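Local coordinates for protein Can2 (Sulfobacillus thermosulfidooxidans, PDB 7BDV) that is a dual-specificity CRISPR ancillary nuclease that binds cyclic tetra-adenylate through its CARF domains and potentiates type III CRISPR defence, at residues A[21-26]-A[148-153]; A[93-98]-A[116-121]; A[165-170]-A[231-236]. All coordinates share one frame; numbering follows the deposited sequence.

Contact 1: A[21-26]-A[148-153]. With nucleotides of chain E.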
loop_
_atom_site.group_PDB
_atom_site.type_symbol
_atom_site.label_atom_id
_atom_site.label_comp_id
_atom_site.label_asym_id
_atom_site.label_seq_id
_atom_site.Cartn_x
_atom_site.Cartn_y
_atom_site.Cartn_z
ATOM N N HIS A 21 -7.940 6.682 -8.903
ATOM C CA HIS A 21 -7.043 6.302 -10.018
ATOM C C HIS A 21 -7.541 6.965 -11.305
ATOM O O HIS A 21 -8.466 6.457 -11.880
ATOM C CB HIS A 21 -6.908 4.782 -10.137
ATOM C CG HIS A 21 -6.382 4.217 -8.855
ATOM N ND1 HIS A 21 -5.041 4.268 -8.516
ATOM C CD2 HIS A 21 -7.012 3.620 -7.828
ATOM C CE1 HIS A 21 -4.881 3.737 -7.314
ATOM N NE2 HIS A 21 -6.075 3.293 -6.875
ATOM N N LEU A 22 -6.888 8.051 -11.709
ATOM C CA LEU A 22 -7.247 8.859 -12.899
ATOM C C LEU A 22 -6.790 8.178 -14.188
ATOM O O LEU A 22 -7.322 8.554 -15.267
ATOM C CB LEU A 22 -6.599 10.252 -12.756
ATOM C CG LEU A 22 -7.114 11.071 -11.580
ATOM C CD1 LEU A 22 -6.474 12.434 -11.538
ATOM C CD2 LEU A 22 -8.642 11.190 -11.619
ATOM N N LEU A 23 -5.830 7.231 -14.121
ATOM C CA LEU A 23 -5.195 6.609 -15.309
ATOM C C LEU A 23 -6.191 6.118 -16.343
ATOM O O LEU A 23 -5.985 6.343 -17.540
ATOM C CB LEU A 23 -4.245 5.467 -14.915
ATOM C CG LEU A 23 -2.830 5.896 -14.570
ATOM C CD1 LEU A 23 -2.074 4.756 -13.876
ATOM C CD2 LEU A 23 -2.110 6.410 -15.807
ATOM N N PRO A 24 -7.242 5.349 -15.982
ATOM C CA PRO A 24 -8.120 4.784 -16.998
ATOM C C PRO A 24 -8.998 5.853 -17.694
ATOM O O PRO A 24 -9.519 5.559 -18.739
ATOM C CB PRO A 24 -9.007 3.793 -16.253
ATOM C CG PRO A 24 -8.873 4.162 -14.789
ATOM C CD PRO A 24 -7.571 4.914 -14.632
ATOM N N ASN A 25 -9.133 7.046 -17.115
ATOM C CA ASN A 25 -9.793 8.207 -17.781
ATOM C C ASN A 25 -8.794 8.948 -18.681
ATOM O O ASN A 25 -9.219 9.523 -19.705
ATOM C CB ASN A 25 -10.377 9.156 -16.744
ATOM C CG ASN A 25 -11.441 8.484 -15.901
ATOM O OD1 ASN A 25 -11.477 8.642 -14.666
ATOM N ND2 ASN A 25 -12.378 7.845 -16.590
ATOM N N VAL A 26 -7.513 8.943 -18.332
ATOM C CA VAL A 26 -6.467 9.762 -19.014
ATOM C C VAL A 26 -5.951 9.010 -20.244
ATOM O O VAL A 26 -5.705 9.662 -21.270
ATOM C CB VAL A 26 -5.349 10.136 -18.026
ATOM C CG1 VAL A 26 -4.075 10.597 -18.705
ATOM C CG2 VAL A 26 -5.825 11.156 -17.024
ATOM N N ALA A 148 1.931 12.500 -12.866
ATOM C CA ALA A 148 0.943 13.601 -12.739
ATOM C C ALA A 148 -0.410 13.080 -12.227
ATOM O O ALA A 148 -1.054 13.766 -11.438
ATOM C CB ALA A 148 0.757 14.305 -14.071
ATOM N N CYS A 149 -0.849 11.897 -12.639
ATOM C CA CYS A 149 -2.144 11.333 -12.188
ATOM C C CYS A 149 -2.148 11.111 -10.678
ATOM O O CYS A 149 -3.272 11.082 -10.099
ATOM C CB CYS A 149 -2.447 9.996 -12.859
ATOM S SG CYS A 149 -2.739 10.123 -14.634
ATOM N N TYR A 150 -0.975 10.966 -10.057
ATOM C CA TYR A 150 -0.821 10.730 -8.588
ATOM C C TYR A 150 -0.234 11.978 -7.910
ATOM O O TYR A 150 0.118 11.923 -6.738
ATOM C CB TYR A 150 0.025 9.469 -8.386
ATOM C CG TYR A 150 -0.683 8.224 -8.838
ATOM C CD1 TYR A 150 -1.651 7.654 -8.034
ATOM C CD2 TYR A 150 -0.440 7.646 -10.076
ATOM C CE1 TYR A 150 -2.362 6.541 -8.450
ATOM C CE2 TYR A 150 -1.107 6.497 -10.483
ATOM C CZ TYR A 150 -2.081 5.953 -9.665
ATOM O OH TYR A 150 -2.790 4.849 -10.041
ATOM N N GLY A 151 -0.205 13.108 -8.616
ATOM C CA GLY A 151 0.217 14.403 -8.046
ATOM C C GLY A 151 1.731 14.543 -7.910
ATOM O O GLY A 151 2.191 15.392 -7.119
ATOM N N PHE A 152 2.518 13.695 -8.582
ATOM C CA PHE A 152 3.995 13.698 -8.491
ATOM C C PHE A 152 4.607 14.336 -9.743
ATOM O O PHE A 152 4.040 14.231 -10.823
ATOM C CB PHE A 152 4.521 12.277 -8.295
ATOM C CG PHE A 152 4.358 11.842 -6.859
ATOM C CD1 PHE A 152 5.288 12.207 -5.907
ATOM C CD2 PHE A 152 3.244 11.134 -6.454
ATOM C CE1 PHE A 152 5.141 11.826 -4.582
ATOM C CE2 PHE A 152 3.083 10.759 -5.125
ATOM C CZ PHE A 152 4.022 11.114 -4.189
ATOM N N LYS A 153 5.795 14.901 -9.593
ATOM C CA LYS A 153 6.654 15.403 -10.693
ATOM C C LYS A 153 8.038 14.775 -10.520
ATOM O O LYS A 153 8.363 14.378 -9.347
ATOM C CB LYS A 153 6.673 16.924 -10.637
ATOM C CG LYS A 153 7.307 17.570 -11.852
ATOM P P A E 1 -11.054 3.690 -8.196
ATOM O OP1 A E 1 -10.424 5.005 -8.619
ATOM O OP2 A E 1 -10.064 2.899 -7.356
ATOM O "O5'" A E 1 -11.465 2.867 -9.491
ATOM C "C5'" A E 1 -10.446 2.627 -10.456
ATOM C "C4'" A E 1 -10.955 1.572 -11.383
ATOM O "O4'" A E 1 -10.142 1.589 -12.574
ATOM C "C3'" A E 1 -10.863 0.133 -10.865
ATOM O "O3'" A E 1 -11.742 -0.656 -11.609
ATOM C "C2'" A E 1 -9.482 -0.281 -11.337
ATOM O "O2'" A E 1 -9.381 -1.685 -11.409
ATOM C "C1'" A E 1 -9.533 0.330 -12.739
ATOM N N9 A E 1 -8.310 0.569 -13.432
ATOM C C8 A E 1 -8.130 0.370 -14.771
ATOM N N7 A E 1 -6.938 0.698 -15.182
ATOM C C5 A E 1 -6.308 1.171 -14.053
ATOM C C6 A E 1 -5.022 1.687 -13.841
ATOM N N6 A E 1 -4.113 1.825 -14.796
ATOM N N1 A E 1 -4.725 2.092 -12.594
ATOM C C2 A E 1 -5.640 1.963 -11.636
ATOM N N3 A E 1 -6.850 1.466 -11.702
ATOM C C4 A E 1 -7.148 1.108 -12.960
HETATM O O HOH W 1 -4.616 8.955 -9.884
#
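H21 ND1 and Y150 OH meet in a nearly straight hydrogen bond of 2.8 Å (angle 163°), which either atom could donate. Each group reaches the other at the edge of its ring, near the ring plane; the two rings lie rim to rim with planes 64° apart, neither over the other's face. At another point of the imidazole edge, H21 CD2 lies 3.2 Å from OP2 of nucleotide A1 of chain E, and the backbone N of H21 donates to OP1 of the same phosphate at 3.0 Å. H21 CB lies 3.4 Å from C2 of the adenine. Y150 probably helps to fix the rotation of a ring that borders the cyclic tetra-adenylate, a second-shell role. A water makes a separate bridge, accepting from L22 N and donating to C149 O. C149 SG, anti to its own carbonyl carbon (chi1 -67°), touches two branches of the first helix turn, 3.9 Å from L23 CD2 and 4.0 Å from V26 CG2. L23 also lays CD1 against Y150 CE2 at 3.9 Å, the two side chains crossing at about a right angle, while its CB lies near adenine N6. G151, with positive phi, is the C-prime residue of a Schellman motif closing helix 143-148, and this turn presents C149 and Y150. Helix 47-55 packs on L22, V26 and C149 through R51, F52 and A55, and beyond the turn K153 enters strand 153-154, which pairs with strand 262-269 at S269.

Contact 2: A[93-98]-A[116-121]. With nucleotides of chain E.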
loop_
_atom_site.group_PDB
_atom_site.type_symbol
_atom_site.label_atom_id
_atom_site.label_comp_id
_atom_site.label_asym_id
_atom_site.label_seq_id
_atom_site.Cartn_x
_atom_site.Cartn_y
_atom_site.Cartn_z
ATOM N N ASN A 93 -16.924 6.846 -20.402
ATOM C CA ASN A 93 -15.889 6.010 -19.751
ATOM C C ASN A 93 -16.407 5.657 -18.356
ATOM O O ASN A 93 -16.450 6.526 -17.529
ATOM C CB ASN A 93 -14.534 6.697 -19.745
ATOM C CG ASN A 93 -13.430 5.763 -19.277
ATOM O OD1 ASN A 93 -13.684 4.755 -18.598
ATOM N ND2 ASN A 93 -12.211 6.110 -19.616
ATOM N N VAL A 94 -16.821 4.404 -18.149
ATOM C CA VAL A 94 -17.530 3.942 -16.922
ATOM C C VAL A 94 -16.505 3.313 -15.952
ATOM O O VAL A 94 -16.923 2.717 -14.938
ATOM C CB VAL A 94 -18.661 2.966 -17.322
ATOM C CG1 VAL A 94 -18.126 1.615 -17.785
ATOM C CG2 VAL A 94 -19.718 2.772 -16.231
ATOM N N THR A 95 -15.202 3.443 -16.220
ATOM C CA THR A 95 -14.112 2.764 -15.443
ATOM C C THR A 95 -13.927 3.462 -14.082
ATOM O O THR A 95 -13.655 2.805 -13.082
ATOM C CB THR A 95 -12.762 2.751 -16.180
ATOM O OG1 THR A 95 -12.951 2.623 -17.589
ATOM C CG2 THR A 95 -11.846 1.650 -15.679
ATOM N N GLY A 96 -14.049 4.785 -14.045
ATOM C CA GLY A 96 -13.904 5.565 -12.814
ATOM C C GLY A 96 -15.116 5.481 -11.905
ATOM O O GLY A 96 -16.149 4.945 -12.324
ATOM N N GLY A 97 -14.960 6.002 -10.698
ATOM C CA GLY A 97 -16.045 6.406 -9.787
ATOM C C GLY A 97 -16.393 5.287 -8.824
ATOM O O GLY A 97 -15.772 4.200 -8.900
ATOM N N THR A 98 -17.361 5.523 -7.962
ATOM C CA THR A 98 -17.966 4.457 -7.123
ATOM C C THR A 98 -18.796 3.597 -8.054
ATOM O O THR A 98 -19.093 4.037 -9.174
ATOM C CB THR A 98 -18.796 5.044 -5.986
ATOM O OG1 THR A 98 -19.839 5.842 -6.577
ATOM C CG2 THR A 98 -17.972 5.890 -5.054
ATOM N N ILE A 116 -20.175 3.091 -24.641
ATOM C CA ILE A 116 -19.673 2.996 -23.246
ATOM C C ILE A 116 -18.406 2.151 -23.282
ATOM O O ILE A 116 -18.482 1.000 -23.718
ATOM C CB ILE A 116 -20.723 2.410 -22.285
ATOM C CG1 ILE A 116 -22.023 3.206 -22.288
ATOM C CG2 ILE A 116 -20.125 2.335 -20.883
ATOM C CD1 ILE A 116 -23.204 2.484 -21.619
ATOM N N ILE A 117 -17.295 2.717 -22.816
ATOM C CA ILE A 117 -15.978 2.046 -22.788
ATOM C C ILE A 117 -15.582 1.763 -21.332
ATOM O O ILE A 117 -16.010 2.474 -20.435
ATOM C CB ILE A 117 -14.940 2.890 -23.526
ATOM C CG1 ILE A 117 -14.549 4.145 -22.738
ATOM C CG2 ILE A 117 -15.439 3.222 -24.924
ATOM C CD1 ILE A 117 -13.301 4.803 -23.258
ATOM N N TYR A 118 -14.783 0.717 -21.152
ATOM C CA TYR A 118 -14.201 0.315 -19.859
ATOM C C TYR A 118 -12.763 -0.113 -20.137
ATOM O O TYR A 118 -12.550 -0.871 -21.083
ATOM C CB TYR A 118 -15.041 -0.790 -19.222
ATOM C CG TYR A 118 -14.460 -1.300 -17.929
ATOM C CD1 TYR A 118 -13.464 -2.267 -17.929
ATOM C CD2 TYR A 118 -14.903 -0.819 -16.704
ATOM C CE1 TYR A 118 -12.918 -2.726 -16.735
ATOM C CE2 TYR A 118 -14.350 -1.258 -15.506
ATOM C CZ TYR A 118 -13.374 -2.239 -15.532
ATOM O OH TYR A 118 -12.819 -2.661 -14.362
ATOM N N VAL A 119 -11.808 0.405 -19.354
ATOM C CA VAL A 119 -10.366 0.183 -19.534
ATOM C C VAL A 119 -9.928 -0.966 -18.633
ATOM O O VAL A 119 -9.977 -0.792 -17.433
ATOM C CB VAL A 119 -9.531 1.439 -19.280
ATOM C CG1 VAL A 119 -8.081 1.103 -19.446
ATOM C CG2 VAL A 119 -9.907 2.563 -20.241
ATOM N N ASP A 120 -9.525 -2.085 -19.240
ATOM C CA ASP A 120 -8.995 -3.298 -18.554
ATOM C C ASP A 120 -7.469 -3.247 -18.652
ATOM O O ASP A 120 -6.951 -3.564 -19.720
ATOM C CB ASP A 120 -9.575 -4.555 -19.188
ATOM C CG ASP A 120 -8.930 -5.859 -18.703
ATOM O OD1 ASP A 120 -8.223 -5.824 -17.681
ATOM O OD2 ASP A 120 -9.161 -6.906 -19.345
ATOM N N SER A 121 -6.785 -2.853 -17.572
ATOM C CA SER A 121 -5.316 -2.718 -17.539
ATOM C C SER A 121 -4.641 -4.095 -17.489
ATOM O O SER A 121 -3.478 -4.167 -17.932
ATOM C CB SER A 121 -4.854 -1.804 -16.463
ATOM O OG SER A 121 -4.971 -0.462 -16.926
ATOM P P A E 4 -16.817 0.648 -5.079
ATOM O OP1 A E 4 -18.179 1.236 -5.142
ATOM O OP2 A E 4 -16.100 -0.339 -5.934
ATOM O "O5'" A E 4 -16.034 2.044 -5.200
ATOM C "C5'" A E 4 -14.634 2.085 -5.300
ATOM C "C4'" A E 4 -14.308 3.277 -6.169
ATOM O "O4'" A E 4 -14.958 4.466 -5.624
ATOM C "C3'" A E 4 -12.821 3.601 -6.241
ATOM O "O3'" A E 4 -12.519 3.891 -7.615
ATOM C "C2'" A E 4 -12.701 4.807 -5.313
ATOM O "O2'" A E 4 -11.550 5.598 -5.530
ATOM C "C1'" A E 4 -14.019 5.517 -5.600
ATOM N N9 A E 4 -14.439 6.479 -4.606
ATOM C C8 A E 4 -14.516 6.303 -3.219
ATOM N N7 A E 4 -14.959 7.386 -2.607
ATOM C C5 A E 4 -15.157 8.319 -3.626
ATOM C C6 A E 4 -15.582 9.668 -3.619
ATOM N N6 A E 4 -15.898 10.310 -2.505
ATOM N N1 A E 4 -15.651 10.340 -4.808
ATOM C C2 A E 4 -15.292 9.675 -5.916
ATOM N N3 A E 4 -14.889 8.404 -6.045
ATOM C C4 A E 4 -14.828 7.778 -4.851
ATOM P P A E 1 -11.054 3.690 -8.196
ATOM O OP1 A E 1 -10.424 5.005 -8.619
ATOM O OP2 A E 1 -10.064 2.899 -7.356
ATOM O "O5'" A E 1 -11.465 2.867 -9.491
ATOM C "C5'" A E 1 -10.446 2.627 -10.456
ATOM C "C4'" A E 1 -10.955 1.572 -11.383
ATOM O "O4'" A E 1 -10.142 1.589 -12.574
ATOM C "C3'" A E 1 -10.863 0.133 -10.865
ATOM O "O3'" A E 1 -11.742 -0.656 -11.609
ATOM C "C2'" A E 1 -9.482 -0.281 -11.337
ATOM O "O2'" A E 1 -9.381 -1.685 -11.409
ATOM C "C1'" A E 1 -9.533 0.330 -12.739
ATOM N N9 A E 1 -8.310 0.569 -13.432
ATOM C C8 A E 1 -8.130 0.370 -14.771
ATOM N N7 A E 1 -6.938 0.698 -15.182
ATOM C C5 A E 1 -6.308 1.171 -14.053
ATOM C C6 A E 1 -5.022 1.687 -13.841
ATOM N N6 A E 1 -4.113 1.825 -14.796
ATOM N N1 A E 1 -4.725 2.092 -12.594
ATOM C C2 A E 1 -5.640 1.963 -11.636
ATOM N N3 A E 1 -6.850 1.466 -11.702
ATOM C C4 A E 1 -7.148 1.108 -12.960
ATOM P P A E 2 -13.163 -1.175 -11.042
ATOM O OP1 A E 2 -13.840 -1.771 -12.218
ATOM O OP2 A E 2 -13.851 -0.297 -10.048
ATOM O "O5'" A E 2 -12.720 -2.486 -10.229
ATOM C "C5'" A E 2 -12.068 -2.314 -8.965
ATOM C "C4'" A E 2 -12.557 -3.452 -8.095
ATOM O "O4'" A E 2 -12.312 -4.684 -8.822
ATOM C "C3'" A E 2 -11.910 -3.647 -6.729
ATOM O "O3'" A E 2 -12.924 -4.061 -5.757
ATOM C "C2'" A E 2 -10.903 -4.762 -7.019
ATOM O "O2'" A E 2 -10.531 -5.585 -5.922
ATOM C "C1'" A E 2 -11.714 -5.614 -7.963
ATOM N N9 A E 2 -10.983 -6.551 -8.771
ATOM C C8 A E 2 -9.898 -6.287 -9.594
ATOM N N7 A E 2 -9.472 -7.371 -10.200
ATOM C C5 A E 2 -10.308 -8.384 -9.735
ATOM C C6 A E 2 -10.346 -9.756 -9.996
ATOM N N6 A E 2 -9.479 -10.330 -10.798
ATOM N N1 A E 2 -11.308 -10.510 -9.398
ATOM C C2 A E 2 -12.154 -9.891 -8.560
ATOM N N3 A E 2 -12.214 -8.592 -8.238
ATOM C C4 A E 2 -11.243 -7.893 -8.863
#
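Y118 starts against V94: its CB lies 4.2 Å from V94 CG1. With CG anti to the backbone N (chi1 177°), the ring extends past T95, and CD2 comes within 3.9 Å of T95 CA. T95 CG2 sits over one face, toward the rim, in a CH-pi contact 4.1 Å from the ring centroid and 21° off the normal. At the tip OH donates a short hydrogen bond of 2.5 Å to OP1 of nucleotide A2 of chain E, the phosphate oxygen lying at the ring edge, in plane. The hydroxyl of T95 is held from two directions: OG1 accepts from V119 N at 3.1 Å and donates a very short bond to N93 OD1. That carbonyl also accepts from T95 N, an Asx turn that curls the chain away from strand 90-93. Strands 90-93 and 116-120 are parallel neighbours joined through helix 99-111, a beta-alpha-beta crossover of the CARF domain's sheet, and the turn after the first strand carries ligand-facing residues. Pairing ends where V94 N donates to I117 O at 3.1 Å, almost straight (171°). V94 CG1 also packs on I116 CG2, and N93 CB rests on I117 CG1 while N93 ND2 bonds to Y14 OH and P24 O. Past the strand, S121 OG donates to N7 of A1 of chain E at 2.9 Å. T98, the N-cap of helix 99-111, accepts from M101 N with OG1 and lays CG2 against the sugar of A4 of chain E; K99 of the second subunit reaches the carbonyls of T95 and G97.

Contact 3: A[165-170]-A[231-236]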
loop_
_atom_site.group_PDB
_atom_site.type_symbol
_atom_site.label_atom_id
_atom_site.label_comp_id
_atom_site.label_asym_id
_atom_site.label_seq_id
_atom_site.Cartn_x
_atom_site.Cartn_y
_atom_site.Cartn_z
ATOM N N LYS A 165 33.351 3.896 -17.184
ATOM C CA LYS A 165 34.830 3.969 -17.332
ATOM C C LYS A 165 35.346 2.640 -17.905
ATOM O O LYS A 165 34.600 1.988 -18.668
ATOM C CB LYS A 165 35.464 4.309 -15.979
ATOM N N THR A 166 36.559 2.222 -17.519
ATOM C CA THR A 166 37.116 0.855 -17.748
ATOM C C THR A 166 36.167 -0.220 -17.168
ATOM O O THR A 166 36.165 -1.341 -17.702
ATOM C CB THR A 166 38.520 0.733 -17.135
ATOM N N TRP A 167 35.313 0.132 -16.196
ATOM C CA TRP A 167 34.764 -0.762 -15.146
ATOM C C TRP A 167 33.594 -1.609 -15.600
ATOM O O TRP A 167 33.182 -2.414 -14.764
ATOM C CB TRP A 167 34.308 0.052 -13.937
ATOM C CG TRP A 167 35.403 0.875 -13.339
ATOM C CD1 TRP A 167 36.745 0.683 -13.490
ATOM C CD2 TRP A 167 35.248 2.038 -12.519
ATOM N NE1 TRP A 167 37.434 1.630 -12.785
ATOM C CE2 TRP A 167 36.546 2.476 -12.184
ATOM C CE3 TRP A 167 34.145 2.721 -12.004
ATOM C CZ2 TRP A 167 36.770 3.581 -11.367
ATOM C CZ3 TRP A 167 34.367 3.818 -11.209
ATOM C CH2 TRP A 167 35.661 4.242 -10.898
ATOM N N ARG A 168 33.095 -1.450 -16.826
ATOM C CA ARG A 168 32.033 -2.309 -17.407
ATOM C C ARG A 168 32.463 -3.789 -17.356
ATOM O O ARG A 168 31.596 -4.655 -17.041
ATOM C CB ARG A 168 31.719 -1.866 -18.841
ATOM N N GLU A 169 33.731 -4.080 -17.652
ATOM C CA GLU A 169 34.290 -5.461 -17.611
ATOM C C GLU A 169 34.151 -6.014 -16.190
ATOM O O GLU A 169 33.805 -7.201 -16.069
ATOM C CB GLU A 169 35.754 -5.490 -18.048
ATOM N N VAL A 170 34.411 -5.189 -15.173
ATOM C CA VAL A 170 34.378 -5.592 -13.734
ATOM C C VAL A 170 32.931 -5.927 -13.363
ATOM O O VAL A 170 32.706 -6.984 -12.739
ATOM C CB VAL A 170 34.966 -4.502 -12.818
ATOM C CG1 VAL A 170 34.963 -4.947 -11.365
ATOM C CG2 VAL A 170 36.374 -4.121 -13.234
ATOM N N ASP A 231 36.164 8.604 -5.010
ATOM C CA ASP A 231 34.773 8.476 -4.506
ATOM C C ASP A 231 33.939 7.678 -5.523
ATOM O O ASP A 231 33.077 6.871 -5.067
ATOM C CB ASP A 231 34.110 9.818 -4.206
ATOM C CG ASP A 231 32.784 9.639 -3.472
ATOM O OD1 ASP A 231 32.816 9.198 -2.287
ATOM O OD2 ASP A 231 31.723 9.894 -4.103
ATOM N N GLN A 232 34.163 7.871 -6.834
ATOM C CA GLN A 232 33.343 7.164 -7.850
ATOM C C GLN A 232 33.654 5.661 -7.764
ATOM O O GLN A 232 32.695 4.883 -7.865
ATOM C CB GLN A 232 33.414 7.810 -9.228
ATOM C CG GLN A 232 34.561 7.368 -10.102
ATOM C CD GLN A 232 34.431 7.991 -11.473
ATOM O OE1 GLN A 232 33.354 8.421 -11.876
ATOM N NE2 GLN A 232 35.527 8.039 -12.214
ATOM N N ALA A 233 34.911 5.271 -7.532
ATOM C CA ALA A 233 35.320 3.865 -7.298
ATOM C C ALA A 233 34.585 3.309 -6.069
ATOM O O ALA A 233 34.128 2.149 -6.123
ATOM C CB ALA A 233 36.811 3.765 -7.148
ATOM N N ARG A 234 34.503 4.094 -4.998
ATOM C CA ARG A 234 33.815 3.706 -3.737
ATOM C C ARG A 234 32.334 3.462 -4.041
ATOM O O ARG A 234 31.831 2.391 -3.674
ATOM C CB ARG A 234 33.980 4.774 -2.653
ATOM C CG ARG A 234 33.568 4.319 -1.258
ATOM C CD ARG A 234 33.600 5.469 -0.276
ATOM N NE ARG A 234 32.759 6.576 -0.730
ATOM C CZ ARG A 234 31.460 6.713 -0.474
ATOM N NH1 ARG A 234 30.815 5.834 0.278
ATOM N N GLN A 235 31.674 4.405 -4.717
ATOM C CA GLN A 235 30.242 4.309 -5.096
ATOM C C GLN A 235 29.990 3.010 -5.874
ATOM O O GLN A 235 28.999 2.311 -5.545
ATOM C CB GLN A 235 29.815 5.517 -5.923
ATOM C CG GLN A 235 29.579 6.770 -5.092
ATOM C CD GLN A 235 29.070 7.911 -5.943
ATOM O OE1 GLN A 235 28.350 7.700 -6.922
ATOM N NE2 GLN A 235 29.429 9.132 -5.568
ATOM N N PHE A 236 30.851 2.707 -6.852
ATOM C CA PHE A 236 30.797 1.490 -7.697
ATOM C C PHE A 236 30.866 0.246 -6.798
ATOM O O PHE A 236 30.151 -0.715 -7.049
ATOM C CB PHE A 236 31.917 1.513 -8.740
ATOM C CG PHE A 236 31.928 0.339 -9.683
ATOM C CD1 PHE A 236 31.188 0.349 -10.862
ATOM C CD2 PHE A 236 32.668 -0.798 -9.391
ATOM C CE1 PHE A 236 31.200 -0.734 -11.726
ATOM C CE2 PHE A 236 32.672 -1.879 -10.256
ATOM C CZ PHE A 236 31.955 -1.833 -11.436
#
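Aromatic contacts between W167 and F236 carry this pairing, the two side chains running antiparallel alongside each other. Their rings are oblique: the six-membered ring of W167 has its centroid 5.4 Å from that of F236, with planes 52° apart. W167 CB lies over a face of the F236 ring in a CH-pi contact, 4.2 Å from the centroid and 25° off the normal. F236 CG is anti to its backbone N (chi1 -178°), on the side of W167, and CZ comes within 3.6 Å of W167 O. Aliphatic contacts complete the interface. The far corner of the indole, CH2, meets Q232 CG at 3.4 Å, the methylene standing at the indole edge near its plane; CH2 also touches A233 CB at 4.0 Å. V170 CG1 approaches the F236 ring at its edge, 4.0 Å from CE2. Polar bonds belong to each side separately. W167 NE1 donates to A213 O, so the indole is tied down at its pyrrole end while its benzo end packs on the other helix. D231, in the first turn of helix 231-254, divides its carboxylate: R234 NE forms a salt bridge to OD1 at 3.0 Å, from above the carboxylate plane, and Q235 NE2 donates to OD2 at 2.8 Å. Its charge there probably also suits the helix N-terminus. The contact packs W167, just before helix 168-176, and V170 in its first turn on the first turns of helix 231-254; A213 and L215, after helix 205-212, cover V170, and R234 bonds to A192 O of helix 182-193.

Overall arrangement
All three contacts are largely buried; contact 3 is the most open, with Q232 at an exposed edge. Contacts 1 and 2 touch where P24 packs on T95 and V119, and both line the cyclic tetra-adenylate. Both segments of contact 2 fall between those of contact 1 in the sequence. Contact 2 joins neighbouring strands of the CARF sheet and combines backbone pairing with nucleotide bonds; contact 1 ties the loop and first turn of a ligand-bordering helix to a helix-ending turn through a ring-to-hydroxyl bond, a water and a cysteine. Contact 3, largely aromatic packing of a helix and the residues leading into another, lies about 48 Å from contact 2, centre to centre, across the chain's centre.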